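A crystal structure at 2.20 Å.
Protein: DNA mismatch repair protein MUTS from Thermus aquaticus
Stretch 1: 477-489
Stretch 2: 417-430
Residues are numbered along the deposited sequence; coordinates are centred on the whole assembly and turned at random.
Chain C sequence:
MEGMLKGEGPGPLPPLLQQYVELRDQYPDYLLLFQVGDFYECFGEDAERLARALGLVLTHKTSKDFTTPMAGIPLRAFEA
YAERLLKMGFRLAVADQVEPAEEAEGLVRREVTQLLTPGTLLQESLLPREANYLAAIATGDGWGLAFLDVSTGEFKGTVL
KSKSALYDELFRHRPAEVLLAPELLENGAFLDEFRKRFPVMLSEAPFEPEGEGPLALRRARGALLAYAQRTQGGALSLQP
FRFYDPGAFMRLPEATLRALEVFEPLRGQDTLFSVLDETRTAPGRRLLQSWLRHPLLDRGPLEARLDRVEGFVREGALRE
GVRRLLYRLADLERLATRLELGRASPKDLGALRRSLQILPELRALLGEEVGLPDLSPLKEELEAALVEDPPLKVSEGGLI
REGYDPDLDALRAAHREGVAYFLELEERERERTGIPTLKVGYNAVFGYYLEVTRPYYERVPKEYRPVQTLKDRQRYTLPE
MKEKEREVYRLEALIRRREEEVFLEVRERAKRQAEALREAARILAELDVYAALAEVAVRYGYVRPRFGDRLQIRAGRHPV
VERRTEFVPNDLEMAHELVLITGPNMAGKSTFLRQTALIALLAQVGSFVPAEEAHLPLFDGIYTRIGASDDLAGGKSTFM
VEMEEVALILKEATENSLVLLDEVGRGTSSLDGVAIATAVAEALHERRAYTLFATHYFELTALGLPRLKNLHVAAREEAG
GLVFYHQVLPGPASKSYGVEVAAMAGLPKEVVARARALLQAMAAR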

# COMPACT_ATOMS: atom_id res chain seq x y z
N THR C 477 -19.67 -41.52 38.22
CA THR C 477 -18.32 -41.91 38.56
C THR C 477 -18.33 -43.08 39.53
O THR C 477 -19.26 -43.25 40.32
CB THR C 477 -17.57 -40.73 39.20
OG1 THR C 477 -17.06 -39.88 38.17
CG2 THR C 477 -16.45 -41.20 40.09
N LEU C 478 -17.30 -43.91 39.43
CA LEU C 478 -17.12 -45.03 40.33
C LEU C 478 -15.78 -44.73 41.01
O LEU C 478 -14.92 -44.07 40.44
CB LEU C 478 -17.03 -46.36 39.56
CG LEU C 478 -18.31 -46.96 38.96
CD1 LEU C 478 -17.99 -48.34 38.40
CD2 LEU C 478 -19.38 -47.09 40.03
N PRO C 479 -15.61 -45.19 42.26
CA PRO C 479 -14.38 -44.98 43.03
C PRO C 479 -13.09 -45.44 42.33
O PRO C 479 -12.06 -44.77 42.40
CB PRO C 479 -14.65 -45.75 44.32
CG PRO C 479 -16.14 -45.58 44.49
CD PRO C 479 -16.65 -45.84 43.09
N GLU C 480 -13.16 -46.59 41.67
CA GLU C 480 -12.01 -47.15 40.96
C GLU C 480 -11.47 -46.22 39.88
O GLU C 480 -10.27 -46.18 39.61
CB GLU C 480 -12.40 -48.49 40.31
CG GLU C 480 -11.81 -49.73 40.96
CD GLU C 480 -10.35 -49.96 40.59
OE1 GLU C 480 -9.48 -49.18 41.05
OE2 GLU C 480 -10.07 -50.92 39.83
N MSE C 481 -12.38 -45.48 39.25
CA MSE C 481 -12.03 -44.55 38.17
C MSE C 481 -11.23 -43.34 38.61
O MSE C 481 -10.28 -42.95 37.95
CB MSE C 481 -13.30 -44.07 37.49
CG MSE C 481 -14.09 -45.15 36.82
SE MSE C 481 -15.73 -44.41 36.20
CE MSE C 481 -15.04 -43.23 34.83
N LYS C 482 -11.66 -42.73 39.71
CA LYS C 482 -11.00 -41.56 40.24
C LYS C 482 -9.51 -41.85 40.38
O LYS C 482 -8.66 -41.04 40.00
CB LYS C 482 -11.62 -41.20 41.60
CG LYS C 482 -11.00 -40.01 42.31
CD LYS C 482 -11.87 -39.51 43.47
CE LYS C 482 -12.29 -40.61 44.45
NZ LYS C 482 -13.38 -41.50 43.92
N GLU C 483 -9.20 -43.03 40.90
CA GLU C 483 -7.82 -43.46 41.09
C GLU C 483 -7.09 -43.53 39.75
O GLU C 483 -6.04 -42.91 39.57
CB GLU C 483 -7.78 -44.84 41.74
CG GLU C 483 -6.39 -45.44 41.83
CD GLU C 483 -6.43 -46.95 42.00
OE1 GLU C 483 -7.07 -47.41 42.97
OE2 GLU C 483 -5.82 -47.66 41.17
N LYS C 484 -7.67 -44.29 38.83
CA LYS C 484 -7.09 -44.47 37.50
C LYS C 484 -6.93 -43.16 36.74
O LYS C 484 -5.92 -42.95 36.07
CB LYS C 484 -7.94 -45.43 36.68
CG LYS C 484 -7.66 -46.89 36.98
CD LYS C 484 -6.24 -47.24 36.57
CE LYS C 484 -5.94 -48.71 36.76
NZ LYS C 484 -4.60 -49.06 36.22
N GLU C 485 -7.91 -42.29 36.84
CA GLU C 485 -7.83 -41.01 36.15
C GLU C 485 -6.56 -40.28 36.59
O GLU C 485 -5.73 -39.93 35.75
CB GLU C 485 -9.05 -40.15 36.47
CG GLU C 485 -9.01 -38.79 35.79
CD GLU C 485 -10.24 -37.96 36.07
OE1 GLU C 485 -11.34 -38.46 35.81
OE2 GLU C 485 -10.10 -36.81 36.55
N ARG C 486 -6.42 -40.07 37.90
CA ARG C 486 -5.26 -39.39 38.47
C ARG C 486 -3.95 -40.01 37.98
O ARG C 486 -2.93 -39.33 37.88
CB ARG C 486 -5.30 -39.45 40.00
CG ARG C 486 -6.41 -38.62 40.63
CD ARG C 486 -6.78 -39.17 42.00
NE ARG C 486 -7.83 -38.39 42.66
CZ ARG C 486 -8.51 -38.81 43.72
NH1 ARG C 486 -8.26 -40.00 44.24
NH2 ARG C 486 -9.45 -38.03 44.26
N GLU C 487 -3.99 -41.31 37.70
CA GLU C 487 -2.82 -42.03 37.23
C GLU C 487 -2.48 -41.59 35.81
O GLU C 487 -1.35 -41.21 35.52
CB GLU C 487 -3.09 -43.54 37.27
CG GLU C 487 -1.94 -44.43 36.81
CD GLU C 487 -0.67 -44.22 37.62
OE1 GLU C 487 -0.76 -43.69 38.75
OE2 GLU C 487 0.41 -44.61 37.13
N VAL C 488 -3.47 -41.64 34.92
CA VAL C 488 -3.29 -41.25 33.54
C VAL C 488 -2.74 -39.83 33.46
O VAL C 488 -1.86 -39.54 32.64
CB VAL C 488 -4.62 -41.36 32.75
CG1 VAL C 488 -4.55 -40.56 31.47
CG2 VAL C 488 -4.90 -42.82 32.43
N TYR C 489 -3.26 -38.95 34.31
CA TYR C 489 -2.81 -37.56 34.32
C TYR C 489 -1.34 -37.45 34.74
O TYR C 489 -0.58 -36.67 34.16
CB TYR C 489 -3.67 -36.72 35.26
CG TYR C 489 -5.06 -36.41 34.73
CD1 TYR C 489 -5.36 -36.56 33.37
CD2 TYR C 489 -6.05 -35.92 35.57
CE1 TYR C 489 -6.62 -36.21 32.87
CE2 TYR C 489 -7.31 -35.57 35.08
CZ TYR C 489 -7.58 -35.72 33.72
OH TYR C 489 -8.82 -35.35 33.23
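Stretch 2 417-430: EGVAYFLELEERER

Two helices can pack closely without a single hydrogen bond between them when their side chains interlock. The pair considered here, from the Thermus aquaticus mismatch repair protein MUTS, illustrates the point. Stretch 2, residues 417-430, is helical throughout and belongs to a longer helix that extends beyond it at both ends. It lies against the helix 479-489 of stretch 1, which begins just after Leu-478 at the N-cap position. The two run in roughly opposite directions, with a signed crossing angle of -149° and a closest axial approach of 9.6 Å. Accordingly, the start of stretch 2 meets the end of stretch 1: the CA atoms of Gly-418 and Val-488 are 5.7 Å apart, whereas those of Phe-422 and Met-481 are separated by 8.0 Å.

The tight end depends on glycine. An ideal CB on Gly-418 would fall 2.9 Å from CG2 of Val-488, a clash; in its absence that methyl rests 3.8 Å from the carbonyl O of Gly-418.

Apolar packing follows a knob-into-hole pattern. The CA-to-CB bond of Phe-422 points sideways, but the ring end comes nearer and settles among Met-481, Lys-484, Glu-485 and Val-488. Val-488 CG2 approaches the ring edge, 4.1 Å from Phe-422 CE1, and the selenomethionine Met-481 also meets the edge, its CE 4.3 Å from Phe-422 CE2. One turn further along stretch 2, Leu-425 extends the apolar seam, with CD2 only 3.4 Å from Met-481 CG.

Aromatic-aliphatic contact joins residues that would be called polar by name alone. Lys-484 lays its methylene chain over one face of Tyr-421: its CG stands 3.5 Å from the ring centroid, 12° off the normal, a CH-pi contact. At the tip of the same ring, Tyr-421 OH lies 3.3 Å from Glu-480 CB. This hydroxyl is buried by the contact and has no hydrogen-bonding partner in the model.

The salt bridges in this pair of helices form within stretch 2, none across the contact. Arg-428 donates from NE and NH2 to OE2 of Glu-429, each nitrogen 3.1 Å from that oxygen, in a salt bridge between neighbours. Leu-478 packs against this pair, its CD1 3.6 Å from Arg-428 NH2 at the guanidinium edge and 4.1 Å from Glu-429 CD. Altogether the two stretches bury 559 Å², both sides summed, with no hydrogen bond between them.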

# COMPACT_ATOMS: atom_id res chain seq x y z
N GLU C 417 -1.66 -48.51 28.89
CA GLU C 417 -2.34 -49.41 29.81
C GLU C 417 -3.38 -48.65 30.63
O GLU C 417 -4.43 -49.18 30.97
CB GLU C 417 -1.31 -50.08 30.73
CG GLU C 417 -1.10 -51.58 30.47
CD GLU C 417 -0.73 -51.89 29.03
OE1 GLU C 417 0.32 -51.39 28.56
OE2 GLU C 417 -1.48 -52.64 28.37
N GLY C 418 -3.06 -47.39 30.95
CA GLY C 418 -3.98 -46.57 31.72
C GLY C 418 -5.24 -46.26 30.93
O GLY C 418 -6.33 -46.17 31.49
N VAL C 419 -5.08 -46.09 29.62
CA VAL C 419 -6.21 -45.78 28.75
C VAL C 419 -7.01 -47.04 28.42
O VAL C 419 -8.23 -46.98 28.28
CB VAL C 419 -5.72 -45.12 27.43
CG1 VAL C 419 -6.87 -44.96 26.45
CG2 VAL C 419 -5.11 -43.76 27.74
N ALA C 420 -6.33 -48.17 28.32
CA ALA C 420 -7.01 -49.43 28.02
C ALA C 420 -8.00 -49.75 29.13
O ALA C 420 -9.09 -50.27 28.89
CB ALA C 420 -5.99 -50.56 27.89
N TYR C 421 -7.60 -49.43 30.36
CA TYR C 421 -8.43 -49.66 31.53
C TYR C 421 -9.85 -49.14 31.32
O TYR C 421 -10.82 -49.85 31.56
CB TYR C 421 -7.84 -48.96 32.75
CG TYR C 421 -8.78 -48.92 33.93
CD1 TYR C 421 -8.87 -49.98 34.82
CD2 TYR C 421 -9.61 -47.81 34.14
CE1 TYR C 421 -9.75 -49.95 35.89
CE2 TYR C 421 -10.49 -47.77 35.21
CZ TYR C 421 -10.56 -48.85 36.08
OH TYR C 421 -11.43 -48.82 37.14
N PHE C 422 -9.97 -47.89 30.88
CA PHE C 422 -11.28 -47.30 30.67
C PHE C 422 -12.10 -47.99 29.59
O PHE C 422 -13.32 -48.12 29.72
CB PHE C 422 -11.15 -45.80 30.36
CG PHE C 422 -10.63 -45.00 31.51
CD1 PHE C 422 -9.31 -44.55 31.53
CD2 PHE C 422 -11.45 -44.72 32.60
CE1 PHE C 422 -8.82 -43.83 32.62
CE2 PHE C 422 -10.97 -44.00 33.69
CZ PHE C 422 -9.65 -43.56 33.71
N LEU C 423 -11.43 -48.45 28.55
CA LEU C 423 -12.11 -49.14 27.47
C LEU C 423 -12.71 -50.44 28.00
O LEU C 423 -13.83 -50.81 27.64
CB LEU C 423 -11.13 -49.46 26.34
CG LEU C 423 -11.75 -49.93 25.02
CD1 LEU C 423 -12.66 -48.85 24.46
CD2 LEU C 423 -10.64 -50.25 24.04
N GLU C 424 -11.96 -51.12 28.86
CA GLU C 424 -12.42 -52.36 29.46
C GLU C 424 -13.54 -52.09 30.44
O GLU C 424 -14.47 -52.88 30.57
CB GLU C 424 -11.26 -53.05 30.19
CG GLU C 424 -10.26 -53.73 29.27
CD GLU C 424 -8.88 -53.83 29.89
OE1 GLU C 424 -8.77 -53.97 31.13
OE2 GLU C 424 -7.89 -53.76 29.12
N LEU C 425 -13.46 -50.96 31.14
CA LEU C 425 -14.48 -50.60 32.11
C LEU C 425 -15.83 -50.45 31.41
O LEU C 425 -16.85 -50.93 31.91
CB LEU C 425 -14.11 -49.29 32.81
CG LEU C 425 -14.97 -48.91 34.01
CD1 LEU C 425 -14.69 -49.90 35.13
CD2 LEU C 425 -14.66 -47.48 34.46
N GLU C 426 -15.84 -49.78 30.26
CA GLU C 426 -17.09 -49.58 29.52
C GLU C 426 -17.76 -50.91 29.24
O GLU C 426 -18.98 -51.03 29.31
CB GLU C 426 -16.84 -48.86 28.19
CG GLU C 426 -18.13 -48.47 27.48
CD GLU C 426 -17.90 -47.82 26.14
OE1 GLU C 426 -17.61 -48.54 25.16
OE2 GLU C 426 -18.02 -46.58 26.06
N GLU C 427 -16.95 -51.92 28.91
CA GLU C 427 -17.46 -53.24 28.60
C GLU C 427 -17.92 -54.00 29.84
O GLU C 427 -18.92 -54.72 29.81
CB GLU C 427 -16.40 -54.04 27.84
CG GLU C 427 -16.98 -55.25 27.15
CD GLU C 427 -18.24 -54.92 26.36
OE1 GLU C 427 -18.14 -54.17 25.36
OE2 GLU C 427 -19.33 -55.39 26.76
N ARG C 428 -17.19 -53.84 30.94
CA ARG C 428 -17.55 -54.50 32.19
C ARG C 428 -18.92 -53.99 32.66
O ARG C 428 -19.82 -54.77 32.97
CB ARG C 428 -16.52 -54.22 33.28
CG ARG C 428 -16.78 -54.99 34.57
CD ARG C 428 -15.92 -54.51 35.72
NE ARG C 428 -16.40 -53.24 36.26
CZ ARG C 428 -15.79 -52.55 37.22
NH1 ARG C 428 -14.65 -53.00 37.74
NH2 ARG C 428 -16.30 -51.40 37.65
N GLU C 429 -19.06 -52.67 32.70
CA GLU C 429 -20.30 -52.06 33.15
C GLU C 429 -21.52 -52.29 32.26
O GLU C 429 -22.64 -52.35 32.77
CB GLU C 429 -20.09 -50.56 33.39
CG GLU C 429 -19.25 -50.28 34.63
CD GLU C 429 -19.80 -50.95 35.87
OE1 GLU C 429 -20.92 -50.60 36.30
OE2 GLU C 429 -19.12 -51.84 36.42
N ARG C 430 -21.32 -52.42 30.95
CA ARG C 430 -22.43 -52.67 30.05
C ARG C 430 -23.08 -54.00 30.41
O ARG C 430 -24.31 -54.13 30.40
CB ARG C 430 -21.97 -52.73 28.59
CG ARG C 430 -21.63 -51.39 27.96
CD ARG C 430 -21.39 -51.51 26.46
NE ARG C 430 -21.05 -50.23 25.86
CZ ARG C 430 -20.81 -50.04 24.56
NH1 ARG C 430 -20.88 -51.05 23.71
NH2 ARG C 430 -20.50 -48.83 24.11